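Local atomic coordinates of kojibiose phosphorylase (Gut metagenome, PDB entry 6W0P), a protein that belongs to glycosyl hydrolase family 65, large carbohydrate-active proteins that combine a beta-rich N-terminal domain, a helical catalytic barrel and a small C-terminal beta domain. Residues Phe546-Asn549 with Asp550-Asp554; Val590-Phe593 with Met594-Met598; Trp673-Val677 with Tyr678-Gly682. One frame throughout, in Å; residues are numbered along the deposited sequence. Where two conformers were deposited one is given.

Contact 1: Phe546-Asn549 with Asp550-Asp554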
ATOM      1  N   PHE A 546      31.548   3.823  -5.096  1.00 30.39           N
ATOM      2  CA  PHE A 546      30.521   2.783  -4.827  1.00 29.64           C
ATOM      3  C   PHE A 546      29.293   3.109  -5.672  1.00 29.61           C
ATOM      4  O   PHE A 546      28.950   4.324  -5.820  1.00 29.24           O
ATOM      5  CB  PHE A 546      30.152   2.712  -3.352  1.00 28.79           C
ATOM      6  CG  PHE A 546      31.282   2.262  -2.467  1.00 28.92           C
ATOM      7  CD1 PHE A 546      31.517   0.913  -2.231  1.00 29.07           C
ATOM      8  CD2 PHE A 546      32.122   3.192  -1.881  1.00 28.53           C
ATOM      9  CE1 PHE A 546      32.578   0.518  -1.422  1.00 29.45           C
ATOM     10  CE2 PHE A 546      33.159   2.790  -1.059  1.00 29.07           C
ATOM     11  CZ  PHE A 546      33.385   1.457  -0.827  1.00 29.18           C
ATOM     12  N   GLU A 547      28.675   2.084  -6.256  1.00 29.61           N
ATOM     13  CA  GLU A 547      27.378   2.266  -6.959  1.00 30.13           C
ATOM     14  C   GLU A 547      26.302   1.991  -5.916  1.00 29.15           C
ATOM     15  O   GLU A 547      26.415   0.978  -5.268  1.00 29.07           O
ATOM     16  CB  GLU A 547      27.247   1.369  -8.198  1.00 30.99           C
ATOM     17  CG  GLU A 547      26.004   1.706  -9.026  1.00 31.04           C
ATOM     18  CD  GLU A 547      25.806   0.913 -10.311  1.00 31.04           C
ATOM     19  OE1 GLU A 547      26.400  -0.179 -10.437  1.00 32.01           O
ATOM     20  OE2 GLU A 547      25.021   1.361 -11.151  1.00 30.67           O
ATOM     21  N   GLN A 548      25.334   2.895  -5.749  1.00 28.71           N
ATOM     22  CA  GLN A 548      24.372   2.866  -4.623  1.00 28.17           C
ATOM     23  C   GLN A 548      23.590   1.557  -4.655  1.00 27.19           C
ATOM     24  O   GLN A 548      23.324   1.000  -3.574  1.00 26.64           O
ATOM     25  CB  GLN A 548      23.403   4.049  -4.678  1.00 28.30           C
ATOM     26  CG  GLN A 548      22.587   4.160  -3.418  1.00 28.14           C
ATOM     27  CD  GLN A 548      21.705   5.374  -3.446  1.00 28.31           C
ATOM     28  OE1 GLN A 548      22.193   6.506  -3.443  1.00 29.12           O
ATOM     29  NE2 GLN A 548      20.404   5.135  -3.448  1.00 27.30           N
ATOM     30  N   ASN A 549      23.196   1.125  -5.851  1.00 26.42           N
ATOM     31  CA  ASN A 549      22.541  -0.192  -6.056  1.00 26.25           C
ATOM     32  C   ASN A 549      22.780  -0.626  -7.508  1.00 26.59           C
ATOM     33  O   ASN A 549      23.230   0.221  -8.321  1.00 26.19           O
ATOM     34  CB  ASN A 549      21.063  -0.161  -5.650  1.00 25.51           C
ATOM     35  CG  ASN A 549      20.232   0.801  -6.472  1.00 25.23           C
ATOM     36  OD1 ASN A 549      19.754   1.808  -5.939  1.00 24.86           O
ATOM     37  ND2 ASN A 549      20.023   0.480  -7.744  1.00 24.63           N
ATOM     38  N   ASP A 550      22.507  -1.892  -7.813  1.00 27.09           N
ATOM     39  CA  ASP A 550      22.644  -2.440  -9.184  1.00 28.07           C
ATOM     40  C   ASP A 550      21.765  -1.592 -10.100  1.00 27.41           C
ATOM     41  O   ASP A 550      20.564  -1.448  -9.777  1.00 27.01           O
ATOM     42  CB  ASP A 550      22.231  -3.914  -9.254  1.00 29.25           C
ATOM     43  CG  ASP A 550      22.826  -4.715 -10.416  1.00 31.24           C
ATOM     44  OD1 ASP A 550      23.884  -4.313 -10.966  1.00 31.48           O
ATOM     45  OD2 ASP A 550      22.265  -5.808 -10.717  1.00 33.59           O
ATOM     46  N   GLY A 551      22.346  -1.036 -11.162  1.00 27.30           N
ATOM     47  CA  GLY A 551      21.626  -0.257 -12.182  1.00 27.42           C
ATOM     48  C   GLY A 551      21.444   1.201 -11.777  1.00 27.71           C
ATOM     49  O   GLY A 551      20.783   1.953 -12.567  1.00 28.39           O
ATOM     50  N   PHE A 552      21.979   1.626 -10.627  1.00 27.01           N
ATOM     51  CA  PHE A 552      21.842   3.035 -10.175  1.00 27.22           C
ATOM     52  C   PHE A 552      22.464   4.011 -11.183  1.00 27.51           C
ATOM     53  O   PHE A 552      21.786   4.975 -11.517  1.00 27.72           O
ATOM     54  CB  PHE A 552      22.445   3.324  -8.803  1.00 26.89           C
ATOM     55  CG  PHE A 552      22.059   4.702  -8.339  1.00 26.66           C
ATOM     56  CD1 PHE A 552      22.800   5.812  -8.709  1.00 26.99           C
ATOM     57  CD2 PHE A 552      20.894   4.899  -7.619  1.00 26.52           C
ATOM     58  CE1 PHE A 552      22.409   7.084  -8.324  1.00 27.01           C
ATOM     59  CE2 PHE A 552      20.504   6.169  -7.233  1.00 26.37           C
ATOM     60  CZ  PHE A 552      21.265   7.260  -7.590  1.00 26.69           C
ATOM     61  N   PHE A 553      23.710   3.808 -11.612  1.00 28.18           N
ATOM     62  CA  PHE A 553      24.467   4.759 -12.479  1.00 28.99           C
ATOM     63  C   PHE A 553      23.734   5.030 -13.796  1.00 29.32           C
ATOM     64  O   PHE A 553      23.839   6.165 -14.290  1.00 29.57           O
ATOM     65  CB  PHE A 553      25.853   4.213 -12.843  1.00 29.06           C
ATOM     66  CG  PHE A 553      26.857   4.187 -11.725  1.00 29.32           C
ATOM     67  CD1 PHE A 553      26.768   5.078 -10.664  1.00 29.15           C
ATOM     68  CD2 PHE A 553      27.943   3.320 -11.777  1.00 29.80           C
ATOM     69  CE1 PHE A 553      27.730   5.096  -9.667  1.00 29.03           C
ATOM     70  CE2 PHE A 553      28.907   3.337 -10.778  1.00 29.77           C
ATOM     71  CZ  PHE A 553      28.784   4.207  -9.714  1.00 29.63           C
ATOM     72  N   ASP A 554      23.040   4.018 -14.335  1.00 29.48           N
ATOM     73  CA  ASP A 554      22.406   4.048 -15.682  1.00 29.62           C
ATOM     74  C   ASP A 554      20.979   4.607 -15.627  1.00 29.41           C
ATOM     75  O   ASP A 554      20.380   4.762 -16.700  1.00 30.01           O
ATOM     76  CB  ASP A 554      22.465   2.673 -16.370  1.00 29.38           C
ATOM     77  CG  ASP A 554      22.612   2.812 -17.880  1.00 29.59           C
ATOM     78  OD1 ASP A 554      23.327   3.735 -18.305  1.00 29.52           O
ATOM     79  OD2 ASP A 554      21.966   2.059 -18.618  1.00 29.27           O
TER
HETATM   80  O   HOH W   1      25.003  -1.927 -11.690  1.00 31.87           O
HETATM   81  O   HOH W   2      24.374   0.988 -13.677  1.00 36.95           O

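Contact 2: Val590-Phe593 with Met594-Met598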
ATOM      1  N   VAL A 590      25.284   5.713   0.157  1.00 26.40           N
ATOM      2  CA  VAL A 590      26.750   5.442   0.065  1.00 26.34           C
ATOM      3  C   VAL A 590      27.467   6.318   1.105  1.00 26.31           C
ATOM      4  O   VAL A 590      28.347   5.801   1.836  1.00 26.33           O
ATOM      5  CB  VAL A 590      27.281   5.702  -1.351  1.00 26.41           C
ATOM      6  CG1 VAL A 590      28.808   5.767  -1.375  1.00 27.17           C
ATOM      7  CG2 VAL A 590      26.766   4.673  -2.328  1.00 26.44           C
ATOM      8  N   LEU A 591      27.131   7.607   1.154  1.00 26.33           N
ATOM      9  CA  LEU A 591      27.835   8.606   2.008  1.00 26.41           C
ATOM     10  C   LEU A 591      27.536   8.318   3.483  1.00 26.48           C
ATOM     11  O   LEU A 591      28.340   8.718   4.351  1.00 26.65           O
ATOM     12  CB  LEU A 591      27.410  10.022   1.602  1.00 26.12           C
ATOM     13  CG  LEU A 591      27.943  10.523   0.261  1.00 26.47           C
ATOM     14  CD1 LEU A 591      27.813  12.040   0.168  1.00 26.35           C
ATOM     15  CD2 LEU A 591      29.399  10.100   0.028  1.00 26.49           C
ATOM     16  N   MET A 592      26.419   7.645   3.763  1.00 26.49           N
ATOM     17  CA  MET A 592      26.099   7.183   5.132  1.00 26.58           C
ATOM     18  C   MET A 592      27.137   6.135   5.579  1.00 26.99           C
ATOM     19  O   MET A 592      27.705   6.312   6.645  1.00 27.63           O
ATOM     20  CB  MET A 592      24.703   6.570   5.202  1.00 26.21           C
ATOM     21  CG  MET A 592      24.231   6.408   6.614  1.00 26.07           C
ATOM     22  SD  MET A 592      23.978   8.040   7.360  1.00 25.96           S
ATOM     23  CE  MET A 592      23.997   7.601   9.094  1.00 26.03           C
ATOM     24  N   PHE A 593      27.389   5.063   4.830  1.00 26.96           N
ATOM     25  CA  PHE A 593      28.339   4.043   5.347  1.00 27.82           C
ATOM     26  C   PHE A 593      29.761   4.625   5.303  1.00 27.86           C
ATOM     27  O   PHE A 593      30.569   4.265   6.131  1.00 28.54           O
ATOM     28  CB  PHE A 593      28.162   2.673   4.689  1.00 27.36           C
ATOM     29  CG  PHE A 593      28.667   2.541   3.283  1.00 27.33           C
ATOM     30  CD1 PHE A 593      30.019   2.392   3.031  1.00 28.09           C
ATOM     31  CD2 PHE A 593      27.782   2.503   2.222  1.00 27.38           C
ATOM     32  CE1 PHE A 593      30.490   2.249   1.736  1.00 27.92           C
ATOM     33  CE2 PHE A 593      28.246   2.333   0.930  1.00 27.82           C
ATOM     34  CZ  PHE A 593      29.602   2.212   0.692  1.00 28.02           C
ATOM     35  N   MET A 594      30.037   5.540   4.385  1.00 28.25           N
ATOM     36  CA  MET A 594      31.356   6.186   4.299  1.00 28.75           C
ATOM     37  C   MET A 594      31.545   7.072   5.536  1.00 29.31           C
ATOM     38  O   MET A 594      32.634   7.020   6.131  1.00 29.12           O
ATOM     39  CB  MET A 594      31.491   6.948   2.986  1.00 29.22           C
ATOM     40  CG  MET A 594      31.534   5.991   1.795  1.00 29.74           C
ATOM     41  SD  MET A 594      32.180   6.687   0.256  1.00 30.15           S
ATOM     42  CE  MET A 594      33.932   6.647   0.644  1.00 31.74           C
ATOM     43  N   PHE A 595      30.489   7.752   6.009  1.00 29.33           N
ATOM     44  CA  PHE A 595      30.538   8.520   7.283  1.00 28.51           C
ATOM     45  C   PHE A 595      30.787   7.574   8.467  1.00 28.19           C
ATOM     46  O   PHE A 595      31.661   7.885   9.294  1.00 27.09           O
ATOM     47  CB  PHE A 595      29.232   9.273   7.513  1.00 28.30           C
ATOM     48  CG  PHE A 595      29.054   9.796   8.912  1.00 28.14           C
ATOM     49  CD1 PHE A 595      29.802  10.872   9.364  1.00 28.54           C
ATOM     50  CD2 PHE A 595      28.076   9.278   9.743  1.00 28.25           C
ATOM     51  CE1 PHE A 595      29.626  11.374  10.641  1.00 28.34           C
ATOM     52  CE2 PHE A 595      27.893   9.784  11.025  1.00 28.25           C
ATOM     53  CZ  PHE A 595      28.680  10.816  11.474  1.00 28.50           C
ATOM     54  N   LEU A 596      30.043   6.458   8.553  1.00 28.00           N
ATOM     55  CA  LEU A 596      30.059   5.576   9.760  1.00 28.71           C
ATOM     56  C   LEU A 596      31.437   4.918   9.895  1.00 29.18           C
ATOM     57  O   LEU A 596      31.769   4.405  11.000  1.00 28.98           O
ATOM     58  CB  LEU A 596      28.945   4.527   9.694  1.00 28.63           C
ATOM     59  CG  LEU A 596      27.504   5.049   9.732  1.00 28.85           C
ATOM     60  CD1 LEU A 596      26.529   3.896   9.521  1.00 29.00           C
ATOM     61  CD2 LEU A 596      27.189   5.775  11.044  1.00 28.90           C
ATOM     62  N   TYR A 597      32.193   4.919   8.803  1.00 30.13           N
ATOM     63  CA  TYR A 597      33.523   4.280   8.664  1.00 31.05           C
ATOM     64  C   TYR A 597      34.501   5.237   7.974  1.00 31.54           C
ATOM     65  O   TYR A 597      35.374   4.769   7.187  1.00 31.77           O
ATOM     66  CB  TYR A 597      33.355   2.953   7.924  1.00 30.82           C
ATOM     67  CG  TYR A 597      32.729   1.872   8.761  1.00 30.55           C
ATOM     68  CD1 TYR A 597      33.438   1.205   9.750  1.00 30.41           C
ATOM     69  CD2 TYR A 597      31.416   1.515   8.544  1.00 30.54           C
ATOM     70  CE1 TYR A 597      32.842   0.209  10.514  1.00 30.63           C
ATOM     71  CE2 TYR A 597      30.808   0.522   9.288  1.00 30.55           C
ATOM     72  CZ  TYR A 597      31.518  -0.132  10.275  1.00 30.77           C
ATOM     73  OH  TYR A 597      30.851  -1.099  10.959  1.00 30.32           O
ATOM     74  N   MET A 598      34.402   6.531   8.285  1.00 32.01           N
ATOM     75  CA  MET A 598      35.217   7.620   7.666  0.50 32.82           C
ATOM     76  C   MET A 598      36.716   7.293   7.794  1.00 34.02           C
ATOM     77  O   MET A 598      37.483   7.655   6.881  1.00 33.98           O
ATOM     78  CB  MET A 598      34.923   8.978   8.320  0.50 32.45           C
ATOM     79  CG  MET A 598      35.217   9.033   9.821  0.50 32.61           C
ATOM     80  SD  MET A 598      34.979  10.668  10.581  0.50 32.81           S
ATOM     81  CE  MET A 598      33.319  11.074  10.030  0.50 32.59           C
TER

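Contact 3: Trp673-Val677 with Tyr678-Gly682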
ATOM      1  N   TRP A 673      25.012  18.873  17.175  1.00 30.67           N
ATOM      2  CA  TRP A 673      26.190  18.506  17.988  1.00 30.36           C
ATOM      3  C   TRP A 673      27.187  17.785  17.082  1.00 30.84           C
ATOM      4  O   TRP A 673      28.370  18.120  17.128  1.00 30.53           O
ATOM      5  CB  TRP A 673      25.802  17.640  19.183  1.00 29.87           C
ATOM      6  CG  TRP A 673      26.991  17.204  19.980  1.00 29.68           C
ATOM      7  CD1 TRP A 673      27.551  17.860  21.029  1.00 30.16           C
ATOM      8  CD2 TRP A 673      27.784  16.027  19.774  1.00 29.60           C
ATOM      9  NE1 TRP A 673      28.616  17.158  21.516  1.00 30.18           N
ATOM     10  CE2 TRP A 673      28.779  16.024  20.772  1.00 29.95           C
ATOM     11  CE3 TRP A 673      27.724  14.953  18.881  1.00 29.34           C
ATOM     12  CZ2 TRP A 673      29.737  15.019  20.865  1.00 30.31           C
ATOM     13  CZ3 TRP A 673      28.667  13.958  18.973  1.00 29.85           C
ATOM     14  CH2 TRP A 673      29.658  13.988  19.959  1.00 30.01           C
ATOM     15  N   MET A 674      26.704  16.821  16.306  1.00 31.37           N
ATOM     16  CA  MET A 674      27.532  16.001  15.389  1.00 32.32           C
ATOM     17  C   MET A 674      28.251  16.898  14.382  1.00 30.84           C
ATOM     18  O   MET A 674      29.472  16.705  14.194  1.00 29.66           O
ATOM     19  CB  MET A 674      26.652  15.029  14.608  1.00 34.27           C
ATOM     20  CG  MET A 674      25.865  14.136  15.504  1.00 35.42           C
ATOM     21  SD  MET A 674      26.778  12.639  15.689  1.00 39.06           S
ATOM     22  CE  MET A 674      26.386  11.814  14.155  1.00 34.29           C
ATOM     23  N   ASN A 675      27.493  17.799  13.738  1.00 29.59           N
ATOM     24  CA  ASN A 675      28.026  18.758  12.741  1.00 29.29           C
ATOM     25  C   ASN A 675      29.171  19.560  13.379  1.00 29.10           C
ATOM     26  O   ASN A 675      30.171  19.833  12.661  1.00 28.79           O
ATOM     27  CB  ASN A 675      26.966  19.679  12.144  1.00 28.70           C
ATOM     28  CG  ASN A 675      27.280  20.077  10.713  1.00 29.58           C
ATOM     29  OD1 ASN A 675      26.362  20.246   9.914  1.00 29.88           O
ATOM     30  ND2 ASN A 675      28.560  20.270  10.388  1.00 28.83           N
ATOM     31  N   ILE A 676      29.066  19.908  14.667  1.00 28.43           N
ATOM     32  CA  ILE A 676      30.105  20.742  15.351  1.00 28.79           C
ATOM     33  C   ILE A 676      31.329  19.863  15.662  1.00 28.18           C
ATOM     34  O   ILE A 676      32.439  20.272  15.249  1.00 28.43           O
ATOM     35  CB  ILE A 676      29.529  21.467  16.583  1.00 29.21           C
ATOM     36  CG1 ILE A 676      28.564  22.582  16.150  1.00 29.68           C
ATOM     37  CG2 ILE A 676      30.661  21.978  17.464  1.00 29.34           C
ATOM     38  CD1 ILE A 676      27.808  23.285  17.299  1.00 29.59           C
ATOM     39  N   VAL A 677      31.142  18.677  16.263  1.00 27.52           N
ATOM     40  CA  VAL A 677      32.264  17.874  16.843  1.00 27.73           C
ATOM     41  C   VAL A 677      32.882  16.931  15.794  1.00 28.04           C
ATOM     42  O   VAL A 677      34.132  16.903  15.696  1.00 28.75           O
ATOM     43  CB  VAL A 677      31.837  17.143  18.123  1.00 27.84           C
ATOM     44  CG1 VAL A 677      32.922  16.230  18.641  1.00 27.97           C
ATOM     45  CG2 VAL A 677      31.446  18.119  19.216  1.00 28.12           C
ATOM     46  N   TYR A 678      32.095  16.191  15.026  1.00 28.07           N
ATOM     47  CA  TYR A 678      32.606  15.364  13.903  1.00 28.92           C
ATOM     48  C   TYR A 678      32.986  16.252  12.713  1.00 29.14           C
ATOM     49  O   TYR A 678      33.931  15.911  11.995  1.00 28.91           O
ATOM     50  CB  TYR A 678      31.600  14.305  13.464  1.00 28.91           C
ATOM     51  CG  TYR A 678      31.473  13.147  14.416  1.00 29.94           C
ATOM     52  CD1 TYR A 678      32.543  12.303  14.668  1.00 30.82           C
ATOM     53  CD2 TYR A 678      30.278  12.873  15.058  1.00 30.66           C
ATOM     54  CE1 TYR A 678      32.442  11.230  15.546  1.00 31.04           C
ATOM     55  CE2 TYR A 678      30.157  11.799  15.931  1.00 31.29           C
ATOM     56  CZ  TYR A 678      31.247  10.990  16.190  1.00 30.93           C
ATOM     57  OH  TYR A 678      31.099   9.917  17.016  1.00 31.96           O
ATOM     58  N   GLY A 679      32.253  17.347  12.517  1.00 29.43           N
ATOM     59  CA  GLY A 679      32.392  18.234  11.351  1.00 29.46           C
ATOM     60  C   GLY A 679      33.529  19.211  11.547  1.00 29.85           C
ATOM     61  O   GLY A 679      34.666  18.881  11.166  1.00 29.96           O
ATOM     62  N   PHE A 680      33.233  20.382  12.097  1.00 29.70           N
ATOM     63  CA  PHE A 680      34.234  21.449  12.292  1.00 30.46           C
ATOM     64  C   PHE A 680      35.373  20.902  13.148  1.00 30.84           C
ATOM     65  O   PHE A 680      36.501  21.182  12.788  1.00 32.57           O
ATOM     66  CB  PHE A 680      33.589  22.711  12.850  1.00 30.65           C
ATOM     67  CG  PHE A 680      32.599  23.343  11.905  1.00 30.59           C
ATOM     68  CD1 PHE A 680      32.997  23.815  10.663  1.00 31.20           C
ATOM     69  CD2 PHE A 680      31.268  23.458  12.248  1.00 30.02           C
ATOM     70  CE1 PHE A 680      32.081  24.379   9.788  1.00 31.14           C
ATOM     71  CE2 PHE A 680      30.360  24.026  11.376  1.00 30.00           C
ATOM     72  CZ  PHE A 680      30.759  24.471  10.150  1.00 30.44           C
ATOM     73  N   GLY A 681      35.098  20.117  14.190  1.00 31.10           N
ATOM     74  CA  GLY A 681      36.135  19.576  15.094  1.00 30.75           C
ATOM     75  C   GLY A 681      36.957  18.466  14.453  1.00 30.84           C
ATOM     76  O   GLY A 681      38.100  18.265  14.890  1.00 31.60           O
ATOM     77  N   GLY A 682      36.416  17.766  13.454  1.00 30.18           N
ATOM     78  CA  GLY A 682      37.063  16.606  12.805  1.00 30.22           C
ATOM     79  C   GLY A 682      37.326  15.463  13.775  1.00 30.49           C
ATOM     80  O   GLY A 682      38.248  14.693  13.548  1.00 30.64           O
TER

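Contact 1: Phe546-Asn549 with Asp550-Asp554
E547 swings its CG opposite the backbone N (chi1 -172°) and keeps the chain beyond it straight, which lays the whole side chain flat across F553. CG then sits over the centre of the F553 ring, 3.5 Å from its centroid, as a CH-pi contact, and the carboxylate stacks on the same ring with the two planes 18° apart. From there OE2 accepts a hydrogen bond from F553 N at 2.8 Å, nearly straight and on the lone pair turned away from OE1. F553 is thus gripped by E547 at both its ring and its backbone N. Water 2 also donates to OE2. Water 1 accepts from G551 N and donates to both E547 OE1 and D550 OD1, which probably eases the repulsion between the two carboxylates.

The chain between them folds as a type II beta turn, N549 to F552, closed by F552 N to N549 O at 3.0 Å, with G551 at the positive phi that such a turn calls for. N549 ND2 donates to D550 O at 2.9 Å, while Q548 CB packs over a face of the F552 ring, toward its rim; Q548 NE2 donates to D477 OD2.

D554 forms a salt bridge to K467 of the second subunit. In sequence the loop runs between helices 522-534 and 590-596. Y613 of helix 603-613 touches Q548, F552 and F553, and F546 leans on V590 and M594 of helix 590-596.

Contact 2: Val590-Phe593 with Met594-Met598
M594 lies back along the helix beside V590, both side chains pointing the same way. Starting at the root, M594 CB is 3.5 Å from V590 O, the carbonyl one turn earlier. CG comes closer still, 3.2 Å from V590 O, and also meets the F593 ring at CE1, 3.9 Å away. M594 SD then runs out to the CG1 branch of V590 at 3.9 Å. L591 CD2 is a looser neighbour of SD. What sends the chain this way is the first torsion: CG stands opposite the carbonyl carbon (chi1 -68°), and the chain is bent only at chi3, about the CG-SD bond, which turns the terminal CE aside.

This is ordinary alpha-helical i to i+4 packing on helix 590-596, a buried helix of the catalytic domain, which in this family is an (alpha/alpha)6 barrel. M594 N bonds to V590 O at 3.1 Å, F595 N to L591 O at 2.9 Å and L596 N to M592 O at 3.0 Å. The Y597 N to F593 O bond is weak.

On another flank M592 CE touches CD2 of L596, their side chains set at an oblique angle. F593 stacks on F491 of helix 487-504, and Y597 makes a cation-pi contact with K495 of that helix.

Contact 3: Trp673-Val677 with Tyr678-Gly682
M674 O takes two backbone hydrogens from the next turn: Y678 N at 2.8 Å and, weakly, G679 N at 3.3 Å. That fork marks the point where helix 666-680 widens from alpha to pi spacing. Beyond it the donors reach back five residues, F680 N to N675 O at 3.2 Å and G681 N to I676 O at 2.9 Å. N675 O has a further neighbour in G679 CA, a CA-H...O contact of 3.0 Å, an approach that the bare CA of a glycine permits. G682 N bonds to G679 O, and G682 itself adopts positive phi as the chain leaves the helix.

The N675 side chain donates from ND2 to S629 OG of helix 624-634. In the main chain, F680 O accepts from T695 OG1, and V677 shares a backbone bond with L683, tying this helix end to the segments that follow.

On the apolar side, M674 and Y678 run side by side. Bends at chi2 and chi3 bring M674 SD alongside the Y678 ring edge, in plane and 3.5 Å from CE2, as a Met-aromatic contact. CE2 also touches W673 CZ3 at 4.0 Å, the two aromatic side chains crossing at a slant.

One alpha-spaced bond and then five-residue bonds thus give the buried N-H groups of Y678, F680 and G681 main-chain acceptors through the widened turn, so M674, W673 and Y678 can pack by apolar contact.

The three contacts follow one another along the chain, and contact 2 touches both of the others. Its centre lies about 16 Å from that of contact 1 and 15 Å from that of contact 3, whereas contacts 1 and 3 stay about 18 Å apart at their nearest atoms. Toward contact 1 the join is partly aromatic: the rings of F546 and F593 meet edge-to-face, with F546 CG 3.6 Å from F593 CZ, and V590 CG2 rests 3.8 Å from Q548 CA. Toward contact 3 it is slimmer, F595 CZ against M674 CE at 3.7 Å. Packing thus runs from the loop at the subunit interface through helix 590-596 to helix 666-680.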